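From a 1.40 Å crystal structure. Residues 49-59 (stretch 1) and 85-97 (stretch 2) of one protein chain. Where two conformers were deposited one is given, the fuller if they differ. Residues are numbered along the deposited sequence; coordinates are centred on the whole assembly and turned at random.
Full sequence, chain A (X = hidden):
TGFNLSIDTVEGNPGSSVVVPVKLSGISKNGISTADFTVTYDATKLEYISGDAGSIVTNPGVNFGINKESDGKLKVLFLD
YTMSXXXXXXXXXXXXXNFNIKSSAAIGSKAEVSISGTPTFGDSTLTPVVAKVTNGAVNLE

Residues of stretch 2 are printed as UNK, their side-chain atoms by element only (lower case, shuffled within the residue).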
ATOM      1  N   ILE A  49      16.312  -3.294  -1.415  1.00  9.90           N
ATOM      2  CA  ILE A  49      16.549  -4.729  -1.252  1.00 10.31           C
ATOM      3  C   ILE A  49      15.216  -5.503  -1.001  1.00  9.81           C
ATOM      4  O   ILE A  49      14.897  -6.505  -1.682  1.00  9.85           O
ATOM      5  CB  ILE A  49      17.555  -4.995  -0.138  1.00 10.56           C
ATOM      6  CG1 ILE A  49      18.892  -4.314  -0.558  1.00 11.41           C
ATOM      7  CG2 ILE A  49      17.741  -6.486   0.124  1.00 10.64           C
ATOM      8  CD1 ILE A  49      19.557  -4.851  -1.800  1.00 12.83           C
ATOM      9  N   SER A  50      14.430  -5.015  -0.059  1.00  9.78           N
ATOM     10  CA  SER A  50      13.176  -5.696   0.286  1.00  9.71           C
ATOM     11  C   SER A  50      12.345  -4.783   1.157  1.00  8.86           C
ATOM     12  O   SER A  50      12.803  -3.731   1.664  1.00  8.71           O
ATOM     13  CB  SER A  50      13.505  -6.990   1.091  1.00 10.32           C
ATOM     14  OG  SER A  50      14.083  -6.665   2.366  1.00 10.79           O
ATOM     15  N   GLY A  51      11.103  -5.199   1.361  1.00  9.10           N
ATOM     16  CA  GLY A  51      10.175  -4.477   2.181  1.00  9.53           C
ATOM     17  C   GLY A  51       9.353  -5.435   2.967  1.00  9.89           C
ATOM     18  O   GLY A  51       8.838  -6.404   2.385  1.00 10.29           O
ATOM     19  N   ASP A  52       9.235  -5.159   4.261  1.00  9.44           N
ATOM     20  CA  ASP A  52       8.566  -6.052   5.201  1.00 10.26           C
ATOM     21  C   ASP A  52       7.428  -5.378   5.886  1.00  9.79           C
ATOM     22  O   ASP A  52       7.446  -4.216   6.205  1.00  9.63           O
ATOM     23  CB  ASP A  52       9.586  -6.560   6.242  1.00 11.50           C
ATOM     24  CG  ASP A  52      10.660  -7.445   5.647  1.00 13.83           C
ATOM     25  OD1 ASP A  52      10.268  -8.375   4.910  1.00 16.56           O
ATOM     26  OD2 ASP A  52      11.830  -7.205   5.974  1.00 17.77           O
ATOM     27  N   ALA A  53       6.430  -6.181   6.229  1.00  9.09           N
ATOM     28  CA  ALA A  53       5.279  -5.687   7.001  1.00  9.21           C
ATOM     29  C   ALA A  53       5.780  -5.250   8.369  1.00  9.00           C
ATOM     30  O   ALA A  53       6.649  -5.902   8.926  1.00 10.02           O
ATOM     31  CB  ALA A  53       4.267  -6.784   7.173  1.00  9.13           C
ATOM     32  N   GLY A  54       5.258  -4.156   8.855  1.00  8.99           N
ATOM     33  CA  GLY A  54       5.568  -3.671  10.163  1.00  9.55           C
ATOM     34  C   GLY A  54       4.744  -4.371  11.217  1.00  9.78           C
ATOM     35  O   GLY A  54       3.817  -5.128  10.917  1.00  9.63           O
ATOM     36  N   SER A  55       5.100  -4.109  12.463  1.00 10.14           N
ATOM     37  CA  SER A  55       4.545  -4.860  13.577  1.00 11.47           C
ATOM     38  C   SER A  55       3.033  -4.677  13.758  1.00 10.93           C
ATOM     39  O   SER A  55       2.402  -5.565  14.369  1.00 10.94           O
ATOM     40  CB  SER A  55       5.241  -4.565  14.913  1.00 12.59           C
ATOM     41  OG  SER A  55       4.870  -3.302  15.345  1.00 15.14           O
ATOM     42  N   ILE A  56       2.430  -3.627  13.220  1.00  9.68           N
ATOM     43  CA  ILE A  56       1.008  -3.415  13.402  1.00  9.66           C
ATOM     44  C   ILE A  56       0.165  -4.200  12.394  1.00  9.44           C
ATOM     45  O   ILE A  56      -1.074  -4.214  12.519  1.00  9.20           O
ATOM     46  CB  ILE A  56       0.646  -1.906  13.300  1.00  9.96           C
ATOM     47  CG1 ILE A  56       0.629  -1.398  11.847  1.00  9.62           C
ATOM     48  CG2 ILE A  56       1.549  -1.119  14.291  1.00 10.29           C
ATOM     49  CD1 ILE A  56       0.367   0.093  11.687  1.00  9.92           C
ATOM     50  N   VAL A  57       0.791  -4.798  11.375  1.00  8.60           N
ATOM     51  CA  VAL A  57       0.092  -5.446  10.322  1.00  8.64           C
ATOM     52  C   VAL A  57      -0.418  -6.834  10.714  1.00  9.16           C
ATOM     53  O   VAL A  57       0.311  -7.690  11.201  1.00  9.35           O
ATOM     54  CB  VAL A  57       0.976  -5.486   9.033  1.00  8.67           C
ATOM     55  CG1 VAL A  57       0.327  -6.273   7.860  1.00  9.11           C
ATOM     56  CG2 VAL A  57       1.347  -4.086   8.577  1.00  8.85           C
ATOM     57  N   THR A  58      -1.720  -7.088  10.478  1.00  9.56           N
ATOM     58  CA  THR A  58      -2.318  -8.383  10.688  1.00 10.62           C
ATOM     59  C   THR A  58      -1.946  -9.355   9.565  1.00 10.43           C
ATOM     60  O   THR A  58      -1.828  -8.973   8.432  1.00  9.59           O
ATOM     61  CB  THR A  58      -3.837  -8.274  10.791  1.00 11.19           C
ATOM     62  OG1 THR A  58      -4.298  -7.547   9.639  1.00 10.34           O
ATOM     63  CG2 THR A  58      -4.221  -7.499  12.099  1.00 12.03           C
ATOM     64  N   ASN A  59      -1.717 -10.597   9.965  0.50 11.02           N
ATOM     65  CA  ASN A  59      -1.499 -11.733   9.048  0.50 11.56           C
ATOM     66  C   ASN A  59      -0.790 -11.316   7.764  0.50 11.54           C
ATOM     67  O   ASN A  59      -1.336 -11.511   6.658  0.50 12.04           O
ATOM     68  CB  ASN A  59      -2.849 -12.351   8.745  0.50 11.55           C
ATOM     69  CG  ASN A  59      -2.768 -13.787   8.260  0.50 11.89           C
ATOM     70  OD1 ASN A  59      -1.783 -14.453   8.493  0.50 12.03           O
ATOM     71  ND2 ASN A  59      -3.835 -14.272   7.615  0.50 12.32           N
ATOM     72  N   UNK A  85     -12.453  -9.217  11.287  1.00 19.68           N
ATOM     73  CA  UNK A  85     -11.820  -8.746  12.540  1.00 19.99           C
ATOM     74  C   UNK A  85     -10.325  -8.664  12.409  1.00 17.55           C
ATOM     75  O   UNK A  85      -9.593  -8.636  13.374  1.00 16.76           O
ATOM     76  o   UNK A  85     -11.712 -11.031  13.126  1.00 23.75           O
ATOM     77  c   UNK A  85     -12.107  -9.736  13.640  1.00 23.21           C
ATOM     78  c   UNK A  85     -13.636  -9.667  14.004  1.00 25.55           C
ATOM     79  N   UNK A  86      -9.862  -8.580  11.176  1.00 15.27           N
ATOM     80  CA  UNK A  86      -8.420  -8.498  10.884  1.00 14.34           C
ATOM     81  C   UNK A  86      -7.899  -7.117  10.570  1.00 13.53           C
ATOM     82  O   UNK A  86      -6.861  -6.913   9.922  1.00 13.78           O
ATOM     83  N   UNK A  87      -8.684  -6.087  10.882  1.00 13.18           N
ATOM     84  CA  UNK A  87      -8.212  -4.735  10.675  1.00 13.52           C
ATOM     85  C   UNK A  87      -7.063  -4.399  11.644  1.00 13.25           C
ATOM     86  O   UNK A  87      -6.924  -4.983  12.718  1.00 13.11           O
ATOM     87  c   UNK A  87     -12.158  -4.764  12.994  1.00 22.04           C
ATOM     88  c   UNK A  87     -10.214  -3.780  11.939  1.00 17.25           C
ATOM     89  o   UNK A  87     -12.610  -4.096  15.295  1.00 32.82           O
ATOM     90  c   UNK A  87     -11.852  -4.036  14.146  1.00 23.29           C
ATOM     91  c   UNK A  87     -10.771  -3.214  14.189  1.00 22.01           C
ATOM     92  c   UNK A  87      -9.950  -3.103  13.106  1.00 19.16           C
ATOM     93  c   UNK A  87      -9.309  -3.673  10.774  1.00 14.92           C
ATOM     94  c   UNK A  87     -11.308  -4.635  11.896  1.00 18.43           C
ATOM     95  N   UNK A  88      -6.271  -3.424  11.200  1.00 12.29           N
ATOM     96  CA  UNK A  88      -5.120  -2.898  11.976  1.00 12.56           C
ATOM     97  C   UNK A  88      -5.712  -1.938  12.951  1.00 13.75           C
ATOM     98  O   UNK A  88      -6.529  -1.084  12.615  1.00 14.26           O
ATOM     99  c   UNK A  88      -4.084  -2.207  11.064  1.00 11.82           C
ATOM    100  c   UNK A  88      -3.471  -3.176  10.105  1.00 11.92           C
ATOM    101  c   UNK A  88      -2.749  -2.546   8.982  1.00 11.73           C
ATOM    102  c   UNK A  88      -3.084  -1.442  11.926  1.00 11.66           C
ATOM    103  N   UNK A  89      -5.351  -2.065  14.229  1.00 15.76           N
ATOM    104  CA  UNK A  89      -5.945  -1.304  15.293  1.00 16.68           C
ATOM    105  C   UNK A  89      -4.949  -0.400  16.083  1.00 16.36           C
ATOM    106  O   UNK A  89      -5.349   0.570  16.766  1.00 17.69           O
ATOM    107  o   UNK A  89      -5.517  -3.259  16.684  1.00 20.14           O
ATOM    108  c   UNK A  89      -6.546  -2.293  16.305  1.00 18.60           C
ATOM    109  N   UNK A  90      -3.666  -0.679  15.882  1.00 14.51           N
ATOM    110  CA  UNK A  90      -2.621  -0.094  16.716  1.00 14.44           C
ATOM    111  C   UNK A  90      -1.701   0.750  15.866  1.00 12.14           C
ATOM    112  O   UNK A  90      -1.286   0.367  14.796  1.00 11.55           O
ATOM    113  c   UNK A  90      -0.671  -0.725  18.212  1.00 16.22           C
ATOM    114  c   UNK A  90      -1.817  -1.253  17.348  1.00 15.69           C
ATOM    115  o   UNK A  90      -2.747  -1.964  18.176  1.00 17.70           O
ATOM    116  N   UNK A  91      -1.425   1.936  16.371  1.00 11.28           N
ATOM    117  CA  UNK A  91      -0.486   2.811  15.740  1.00 10.94           C
ATOM    118  C   UNK A  91       0.929   2.232  15.830  1.00 10.90           C
ATOM    119  O   UNK A  91       1.291   1.598  16.832  1.00 11.91           O
ATOM    120  o   UNK A  91      -2.517   4.611  15.361  1.00 11.32           O
ATOM    121  c   UNK A  91      -0.483   4.187  16.434  1.00 11.31           C
ATOM    122  c   UNK A  91      -1.762   5.006  16.227  1.00 11.71           C
ATOM    123  o   UNK A  91      -1.903   6.094  16.940  1.00 12.47           O
ATOM    124  N   UNK A  92       1.739   2.537  14.824  1.00 10.40           N
ATOM    125  CA  UNK A  92       3.119   2.087  14.814  1.00 10.48           C
ATOM    126  C   UNK A  92       3.624   1.914  13.411  1.00  9.96           C
ATOM    127  O   UNK A  92       3.162   2.547  12.464  1.00  9.91           O
ATOM    128  N   UNK A  93       4.596   1.024  13.278  1.00  9.55           N
ATOM    129  CA  UNK A  93       5.267   0.777  12.048  1.00  9.00           C
ATOM    130  C   UNK A  93       4.371  -0.125  11.204  1.00  8.87           C
ATOM    131  O   UNK A  93       3.979  -1.229  11.584  1.00  9.33           O
ATOM    132  c   UNK A  93       7.562   1.047  13.061  1.00  9.14           C
ATOM    133  c   UNK A  93       7.320  -0.103  10.919  1.00  8.87           C
ATOM    134  c   UNK A  93       6.695   0.135  12.260  1.00  9.02           C
ATOM    135  N   UNK A  94       4.100   0.383  10.021  1.00  9.01           N
ATOM    136  CA  UNK A  94       3.325  -0.319   8.982  1.00  8.79           C
ATOM    137  C   UNK A  94       4.179  -1.051   7.954  1.00  8.60           C
ATOM    138  O   UNK A  94       3.794  -2.101   7.455  1.00  8.74           O
ATOM    139  c   UNK A  94       2.430   0.740   8.255  1.00  9.32           C
ATOM    140  c   UNK A  94       1.864   0.398   5.856  1.00 10.59           C
ATOM    141  c   UNK A  94      -0.376  -1.011   6.375  1.00 11.01           C
ATOM    142  c   UNK A  94       1.565   0.165   7.139  1.00  9.89           C
ATOM    143  c   UNK A  94      -0.034  -0.754   5.060  1.00 10.85           C
ATOM    144  c   UNK A  94       1.115  -0.099   4.805  1.00 11.53           C
ATOM    145  c   UNK A  94       0.398  -0.553   7.432  1.00 10.43           C
ATOM    146  N   UNK A  95       5.313  -0.482   7.565  1.00  8.44           N
ATOM    147  CA  UNK A  95       6.267  -1.150   6.655  1.00  8.52           C
ATOM    148  C   UNK A  95       7.672  -0.793   7.056  1.00  9.04           C
ATOM    149  O   UNK A  95       7.930   0.352   7.459  1.00  9.24           O
ATOM    150  c   UNK A  95       6.043  -0.753   5.216  1.00  8.40           C
ATOM    151  N   UNK A  96       8.587  -1.740   6.890  1.00  9.06           N
ATOM    152  CA  UNK A  96      10.060  -1.505   7.013  1.00  9.16           C
ATOM    153  C   UNK A  96      10.670  -1.660   5.638  1.00  8.18           C
ATOM    154  O   UNK A  96      10.581  -2.773   5.077  1.00  8.72           O
ATOM    155  o   UNK A  96       9.421  -3.108  10.064  1.00 13.71           O
ATOM    156  c   UNK A  96      10.134  -2.227   9.425  1.00 10.58           C
ATOM    157  c   UNK A  96      10.641  -2.505   8.015  1.00  9.97           C
ATOM    158  n   UNK A  96      10.463  -1.074   9.923  1.00  9.65           N
ATOM    159  N   UNK A  97      11.305  -0.606   5.139  1.00  8.37           N
ATOM    160  CA  UNK A  97      11.884  -0.606   3.848  1.00  8.25           C
ATOM    161  C   UNK A  97      13.388  -0.827   4.049  1.00  8.80           C
ATOM    162  O   UNK A  97      14.031  -0.034   4.712  1.00  9.47           O
ATOM    163  c   UNK A  97       9.276  -0.003   2.331  1.00  8.60           C
ATOM    164  c   UNK A  97      10.100   1.086   3.032  1.00  8.72           C
ATOM    165  c   UNK A  97      11.575   0.694   3.143  1.00  8.23           C
ATOM    166  c   UNK A  97      10.046   2.465   2.330  1.00  9.59           C
TER
HETATM  167  O   HOH W   1       9.694  -5.819   9.540  1.00 26.14           O
HETATM  168  O   HOH W   2       7.904  -3.142  12.738  1.00 12.01           O
HETATM  169  O   HOH W   3       5.307  -0.526  15.585  1.00 16.73           O
HETATM  170  O   HOH W   4      -2.661  -3.582  14.649  1.00 18.09           O

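Position 85 carries one carbon bearing an oxygen and a second carbon, and its side chain stays beyond reach of stretch 1: Thr85. Position 86 has no side-chain atoms, so it is Gly86; its backbone O accepts a hydrogen bond from Thr58 OG1 at 2.7 Å, pinning the end of the contact farthest from the strands. Position 87 has one carbon, then a six-carbon ring bearing an oxygen, pointing away from stretch 1: Tyr87. Position 88 has four carbons, forked at the first, with one arm two carbons long. That is Ile88, whose CG2 lies 3.7 Å from Ile56 CG1.

Position 89, one carbon then one oxygen, is Ser89. Its backbone N donates to water 4, which donates to Ile56 O, so the loop is tied across by solvent. Position 90, one carbon carrying an oxygen and a carbon, is Thr90; its O sits 3.2 Å from Ile56 CG2. Position 91 has two carbons, the second carrying two oxygens, and points away: Asp91. Position 92 has no side chain and is Gly92. Its phi/psi of 151/-153 by itself calls for glycine, and a CB here would also fall 2.9 Å from Ile56 CG2, a clash.

Position 93, one carbon carrying two more, is Val93. Its O accepts from Ile56 N at 3.3 Å, while water 3 links its N to Ser55 OG. Position 94 is one carbon and a six-carbon ring without oxygen, hence Phe94. Ile56 CD1 meets the ring at its edge, and Val57 CG2 lies 3.8 Å from Phe94 CD1. Position 95 has a single carbon: Ala95. Position 96 has two carbons, the second bearing one oxygen and one nitrogen: Asn96. Its OD1 accepts from water 1, which also donates to Ala53 O, and from water 2, which accepts from Ser55 N. Position 97, four carbons forked at the second, is Leu97, paired with Gly51.

Two rules carry the contact. Where the strands run antiparallel, backbone sets the register: Asp52 N to Asn96 O at 2.9 Å and Asn96 N to Asp52 O at 2.8 Å form a reciprocal pair, followed by Gly54 N to Phe94 O at 2.9 Å. Then stretch 1 leaves the strand through a type I turn, Gly54 to Val57, and Ile56 points into stretch 2, covered more than any other residue here. Glycine makes the close approach possible: a CB on Gly54 would lie 2.1 Å from Val93 O.

Stretch 2, residues 85-97: TGYISTDGVFANL
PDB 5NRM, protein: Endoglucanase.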